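Local coordinates for hexokinase (PDB 1BDG), which catalyses the ATP-dependent phosphorylation of glucose and other hexoses to hexose 6-phosphates, the first step of glycolysis, at residues Leu41-Pro55 and Ala225-Asp237. Residues are numbered along the deposited sequence; the frame is centred on the assembly and turned at random.
With SO4 (sulfate ion), chain E.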
loop_
_atom_site.group_PDB
_atom_site.type_symbol
_atom_site.label_atom_id
_atom_site.label_comp_id
_atom_site.label_asym_id
_atom_site.label_seq_id
_atom_site.Cartn_x
_atom_site.Cartn_y
_atom_site.Cartn_z
ATOM N N LEU A 41 1.736 -5.447 -19.874
ATOM C CA LEU A 41 2.529 -4.490 -20.651
ATOM C C LEU A 41 2.176 -4.640 -22.128
ATOM O O LEU A 41 2.430 -3.749 -22.938
ATOM C CB LEU A 41 4.034 -4.713 -20.425
ATOM C CG LEU A 41 4.519 -4.598 -18.974
ATOM C CD1 LEU A 41 5.817 -5.310 -18.787
ATOM C CD2 LEU A 41 4.656 -3.163 -18.538
ATOM N N GLN A 42 1.547 -5.759 -22.460
ATOM C CA GLN A 42 1.146 -6.046 -23.824
ATOM C C GLN A 42 -0.259 -5.511 -24.099
ATOM O O GLN A 42 -1.185 -5.704 -23.307
ATOM C CB GLN A 42 1.164 -7.551 -24.084
ATOM C CG GLN A 42 2.517 -8.238 -24.055
ATOM C CD GLN A 42 2.495 -9.540 -24.859
ATOM O OE1 GLN A 42 3.160 -9.649 -25.885
ATOM N NE2 GLN A 42 1.689 -10.509 -24.428
ATOM N N LYS A 43 -0.425 -4.890 -25.260
ATOM C CA LYS A 43 -1.709 -4.331 -25.653
ATOM C C LYS A 43 -2.767 -5.405 -25.863
ATOM O O LYS A 43 -3.884 -5.307 -25.326
ATOM C CB LYS A 43 -1.552 -3.497 -26.919
ATOM C CG LYS A 43 -0.534 -2.389 -26.740
ATOM C CD LYS A 43 -0.280 -1.612 -28.020
ATOM C CE LYS A 43 -1.470 -0.732 -28.377
ATOM N NZ LYS A 43 -1.031 0.616 -28.854
ATOM N N SER A 44 -2.408 -6.459 -26.593
ATOM C CA SER A 44 -3.368 -7.523 -26.871
ATOM C C SER A 44 -3.755 -8.339 -25.654
ATOM O O SER A 44 -4.687 -9.143 -25.724
ATOM C CB SER A 44 -2.844 -8.433 -27.971
ATOM O OG SER A 44 -1.484 -8.740 -27.759
ATOM N N THR A 45 -3.082 -8.105 -24.527
ATOM C CA THR A 45 -3.360 -8.860 -23.314
ATOM C C THR A 45 -3.402 -8.086 -22.007
ATOM O O THR A 45 -3.305 -8.698 -20.945
ATOM C CB THR A 45 -2.362 -10.022 -23.139
ATOM O OG1 THR A 45 -1.025 -9.528 -23.251
ATOM C CG2 THR A 45 -2.558 -11.061 -24.195
ATOM N N ASN A 46 -3.538 -6.763 -22.059
ATOM C CA ASN A 46 -3.619 -5.974 -20.822
ATOM C C ASN A 46 -5.011 -6.096 -20.183
ATOM O O ASN A 46 -5.155 -6.392 -18.990
ATOM C CB ASN A 46 -3.330 -4.495 -21.082
ATOM C CG ASN A 46 -3.726 -3.614 -19.903
ATOM O OD1 ASN A 46 -4.898 -3.245 -19.767
ATOM N ND2 ASN A 46 -2.762 -3.289 -19.033
ATOM N N GLU A 47 -6.030 -5.904 -21.018
ATOM C CA GLU A 47 -7.426 -5.959 -20.612
ATOM C C GLU A 47 -7.874 -7.345 -20.133
ATOM O O GLU A 47 -9.022 -7.530 -19.750
ATOM C CB GLU A 47 -8.299 -5.488 -21.775
ATOM C CG GLU A 47 -9.781 -5.276 -21.455
ATOM C CD GLU A 47 -10.594 -5.000 -22.706
ATOM O OE1 GLU A 47 -10.973 -5.981 -23.382
ATOM O OE2 GLU A 47 -10.827 -3.811 -23.031
ATOM N N LYS A 48 -6.996 -8.332 -20.180
ATOM C CA LYS A 48 -7.383 -9.647 -19.708
ATOM C C LYS A 48 -6.443 -10.069 -18.587
ATOM O O LYS A 48 -6.363 -11.258 -18.252
ATOM C CB LYS A 48 -7.369 -10.667 -20.850
ATOM N N SER A 49 -5.723 -9.095 -18.028
ATOM C CA SER A 49 -4.792 -9.344 -16.933
ATOM C C SER A 49 -5.196 -8.523 -15.725
ATOM O O SER A 49 -5.690 -7.398 -15.869
ATOM C CB SER A 49 -3.376 -8.943 -17.309
ATOM O OG SER A 49 -2.581 -8.833 -16.137
ATOM N N SER A 50 -4.957 -9.070 -14.538
ATOM C CA SER A 50 -5.296 -8.361 -13.328
ATOM C C SER A 50 -4.249 -7.303 -13.014
ATOM O O SER A 50 -4.572 -6.258 -12.431
ATOM C CB SER A 50 -5.483 -9.321 -12.165
ATOM O OG SER A 50 -4.348 -10.133 -11.985
ATOM N N ILE A 51 -3.001 -7.544 -13.417
ATOM C CA ILE A 51 -1.951 -6.560 -13.163
ATOM C C ILE A 51 -1.846 -5.562 -14.309
ATOM O O ILE A 51 -1.177 -5.809 -15.314
ATOM C CB ILE A 51 -0.600 -7.210 -12.817
ATOM C CG1 ILE A 51 -0.747 -7.982 -11.506
ATOM C CG2 ILE A 51 0.482 -6.141 -12.715
ATOM C CD1 ILE A 51 0.545 -8.514 -10.926
ATOM N N LYS A 52 -2.473 -4.406 -14.092
ATOM C CA LYS A 52 -2.574 -3.320 -15.072
ATOM C C LYS A 52 -1.344 -2.645 -15.643
ATOM O O LYS A 52 -1.420 -2.117 -16.754
ATOM C CB LYS A 52 -3.538 -2.257 -14.574
ATOM C CG LYS A 52 -4.938 -2.791 -14.395
ATOM C CD LYS A 52 -5.495 -3.255 -15.711
ATOM C CE LYS A 52 -6.379 -4.449 -15.539
ATOM N NZ LYS A 52 -6.697 -5.018 -16.874
ATOM N N MET A 53 -0.261 -2.572 -14.864
ATOM C CA MET A 53 1.007 -1.982 -15.301
ATOM C C MET A 53 0.876 -0.598 -15.910
ATOM O O MET A 53 1.494 -0.322 -16.946
ATOM C CB MET A 53 1.686 -2.888 -16.337
ATOM C CG MET A 53 1.883 -4.324 -15.921
ATOM S SD MET A 53 3.042 -4.486 -14.599
ATOM C CE MET A 53 4.415 -4.858 -15.489
ATOM N N PHE A 54 0.144 0.293 -15.244
ATOM C CA PHE A 54 -0.059 1.645 -15.765
ATOM C C PHE A 54 1.229 2.462 -15.874
ATOM O O PHE A 54 1.899 2.696 -14.863
ATOM C CB PHE A 54 -1.015 2.446 -14.873
ATOM C CG PHE A 54 -2.357 1.821 -14.674
ATOM C CD1 PHE A 54 -3.302 1.836 -15.686
ATOM C CD2 PHE A 54 -2.702 1.275 -13.444
ATOM C CE1 PHE A 54 -4.583 1.319 -15.470
ATOM C CE2 PHE A 54 -3.966 0.762 -13.226
ATOM C CZ PHE A 54 -4.911 0.787 -14.243
ATOM N N PRO A 55 1.610 2.883 -17.097
ATOM C CA PRO A 55 2.828 3.683 -17.202
ATOM C C PRO A 55 2.517 5.021 -16.543
ATOM O O PRO A 55 1.417 5.556 -16.700
ATOM C CB PRO A 55 3.009 3.833 -18.710
ATOM C CG PRO A 55 1.621 3.751 -19.227
ATOM C CD PRO A 55 1.040 2.627 -18.428
ATOM N N ALA A 225 6.302 -0.097 -7.750
ATOM C CA ALA A 225 6.520 0.625 -8.983
ATOM C C ALA A 225 7.980 0.370 -9.258
ATOM O O ALA A 225 8.762 0.248 -8.317
ATOM C CB ALA A 225 6.274 2.086 -8.771
ATOM N N TYR A 226 8.358 0.257 -10.524
ATOM C CA TYR A 226 9.750 -0.007 -10.866
ATOM C C TYR A 226 10.142 0.639 -12.205
ATOM O O TYR A 226 9.273 1.017 -12.988
ATOM C CB TYR A 226 9.993 -1.531 -10.875
ATOM C CG TYR A 226 9.375 -2.250 -12.045
ATOM C CD1 TYR A 226 8.029 -2.580 -12.051
ATOM C CD2 TYR A 226 10.129 -2.542 -13.183
ATOM C CE1 TYR A 226 7.442 -3.177 -13.180
ATOM C CE2 TYR A 226 9.563 -3.134 -14.303
ATOM C CZ TYR A 226 8.223 -3.446 -14.304
ATOM O OH TYR A 226 7.652 -4.003 -15.427
ATOM N N ILE A 227 11.438 0.809 -12.461
ATOM C CA ILE A 227 11.852 1.395 -13.739
ATOM C C ILE A 227 11.855 0.301 -14.804
ATOM O O ILE A 227 12.427 -0.766 -14.588
ATOM C CB ILE A 227 13.236 2.080 -13.687
ATOM C CG1 ILE A 227 13.326 3.042 -12.497
ATOM C CG2 ILE A 227 13.413 2.936 -14.940
ATOM C CD1 ILE A 227 14.702 3.664 -12.293
ATOM N N GLU A 228 11.221 0.574 -15.942
ATOM C CA GLU A 228 11.113 -0.391 -17.036
ATOM C C GLU A 228 11.591 0.140 -18.382
ATOM O O GLU A 228 11.778 1.330 -18.576
ATOM C CB GLU A 228 9.649 -0.857 -17.160
ATOM C CG GLU A 228 9.275 -1.654 -18.422
ATOM C CD GLU A 228 9.762 -3.080 -18.402
ATOM O OE1 GLU A 228 9.214 -3.854 -17.600
ATOM O OE2 GLU A 228 10.678 -3.435 -19.181
ATOM N N ASP A 229 11.812 -0.792 -19.294
ATOM C CA ASP A 229 12.248 -0.565 -20.663
ATOM C C ASP A 229 11.005 -0.044 -21.419
ATOM O O ASP A 229 10.045 -0.775 -21.649
ATOM C CB ASP A 229 12.677 -1.942 -21.189
ATOM C CG ASP A 229 13.435 -1.893 -22.486
ATOM O OD1 ASP A 229 12.881 -1.451 -23.508
ATOM O OD2 ASP A 229 14.580 -2.382 -22.496
ATOM N N SER A 230 11.018 1.208 -21.837
ATOM C CA SER A 230 9.866 1.755 -22.546
ATOM C C SER A 230 9.664 1.177 -23.942
ATOM O O SER A 230 8.955 1.775 -24.759
ATOM C CB SER A 230 9.962 3.276 -22.637
ATOM O OG SER A 230 11.062 3.636 -23.450
ATOM N N SER A 231 10.359 0.087 -24.265
ATOM C CA SER A 231 10.190 -0.562 -25.572
ATOM C C SER A 231 9.179 -1.673 -25.385
ATOM O O SER A 231 8.570 -2.150 -26.346
ATOM C CB SER A 231 11.494 -1.128 -26.078
ATOM N N LYS A 232 9.002 -2.050 -24.119
ATOM C CA LYS A 232 8.081 -3.095 -23.711
ATOM C C LYS A 232 6.730 -2.544 -23.288
ATOM O O LYS A 232 5.740 -3.246 -23.359
ATOM C CB LYS A 232 8.674 -3.886 -22.553
ATOM C CG LYS A 232 10.033 -4.470 -22.840
ATOM C CD LYS A 232 10.529 -5.285 -21.663
ATOM C CE LYS A 232 11.787 -6.058 -22.023
ATOM N NZ LYS A 232 12.299 -6.836 -20.870
ATOM N N VAL A 233 6.682 -1.297 -22.823
ATOM C CA VAL A 233 5.407 -0.731 -22.399
ATOM C C VAL A 233 4.610 -0.336 -23.629
ATOM O O VAL A 233 4.486 0.841 -23.935
ATOM C CB VAL A 233 5.587 0.488 -21.499
ATOM C CG1 VAL A 233 4.239 0.905 -20.952
ATOM C CG2 VAL A 233 6.540 0.174 -20.364
ATOM N N GLU A 234 4.022 -1.322 -24.296
ATOM C CA GLU A 234 3.278 -1.073 -25.532
ATOM C C GLU A 234 2.165 -0.029 -25.503
ATOM O O GLU A 234 1.955 0.694 -26.487
ATOM C CB GLU A 234 2.769 -2.385 -26.108
ATOM C CG GLU A 234 3.882 -3.382 -26.417
ATOM C CD GLU A 234 3.340 -4.683 -26.942
ATOM O OE1 GLU A 234 2.109 -4.781 -27.130
ATOM O OE2 GLU A 234 4.141 -5.615 -27.166
ATOM N N LEU A 235 1.471 0.080 -24.378
ATOM C CA LEU A 235 0.404 1.053 -24.266
ATOM C C LEU A 235 0.966 2.454 -24.293
ATOM O O LEU A 235 0.239 3.401 -24.538
ATOM C CB LEU A 235 -0.399 0.841 -22.989
ATOM C CG LEU A 235 -1.175 -0.471 -22.936
ATOM C CD1 LEU A 235 -1.346 -0.908 -21.507
ATOM C CD2 LEU A 235 -2.508 -0.322 -23.619
ATOM N N MET A 236 2.261 2.597 -24.071
ATOM C CA MET A 236 2.868 3.913 -24.076
ATOM C C MET A 236 3.154 4.372 -25.504
ATOM O O MET A 236 3.454 5.545 -25.732
ATOM C CB MET A 236 4.155 3.891 -23.250
ATOM C CG MET A 236 4.480 5.195 -22.555
ATOM S SD MET A 236 5.829 5.041 -21.376
ATOM C CE MET A 236 6.997 6.285 -21.961
ATOM N N ASP A 237 3.018 3.457 -26.468
ATOM C CA ASP A 237 3.281 3.757 -27.883
ATOM C C ASP A 237 4.784 3.861 -28.122
ATOM O O ASP A 237 5.567 3.815 -27.167
ATOM C CB ASP A 237 2.606 5.067 -28.285
HETATM S S SO4 E . 8.954 -9.448 -20.552
HETATM O O1 SO4 E . 8.670 -10.605 -19.742
HETATM O O2 SO4 E . 9.680 -8.491 -19.771
HETATM O O3 SO4 E . 9.749 -9.854 -21.685
HETATM O O4 SO4 E . 7.725 -8.850 -21.005
HETATM O O HOH W 1 1.909 -1.151 -21.893
#
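Leu41 runs closest to Val233, their CA atoms 5.0 Å apart, where segment 41-55 meets the turn that follows strand 222-229. Backbone to backbone, Glu234 N gives a weak hydrogen bond to Leu41 O; in return, Lys43 N points almost straight at the side-chain oxygen Glu234 OE1 (3.2 Å, 175° at the hydrogen), approaching from above the carboxylate plane. A water donates to Leu41 O and accepts from Leu235 N, so that carbonyl holds both the turn and the water. The Glu234 chain extends past CG to bring its carboxylate to Lys43 N, while the Lys43 chain lies obliquely across it, CG 3.4 Å from Glu234 CB. Leu235 CD1 comes 3.7 Å from Asn46 ND2, which is held by Gly40 O; these side chains cross at about a right angle.

Further along, Pro55 CB packs against Val233 CG1 (3.9 Å) and Met236 SD. Met53 bends so that CE meets the edge of the Tyr226 ring near its plane. Leu41 CD1 comes within 3.9 Å of Glu228 OE1, the oxygen that receives the Tyr226 hydroxyl on its anti lone pair and also pairs with Arg388 of helix 357-389.

Tyr226, about 12 Å from the bound glucose, is thus tethered through its hydroxyl. Leu41, Met53 and Pro55 pack the connection and edge strand 54-55 against strand 222-229 and its following turn, while Glu234 OE1 takes a backbone N-H, 6.5 Å from Lys43 NZ.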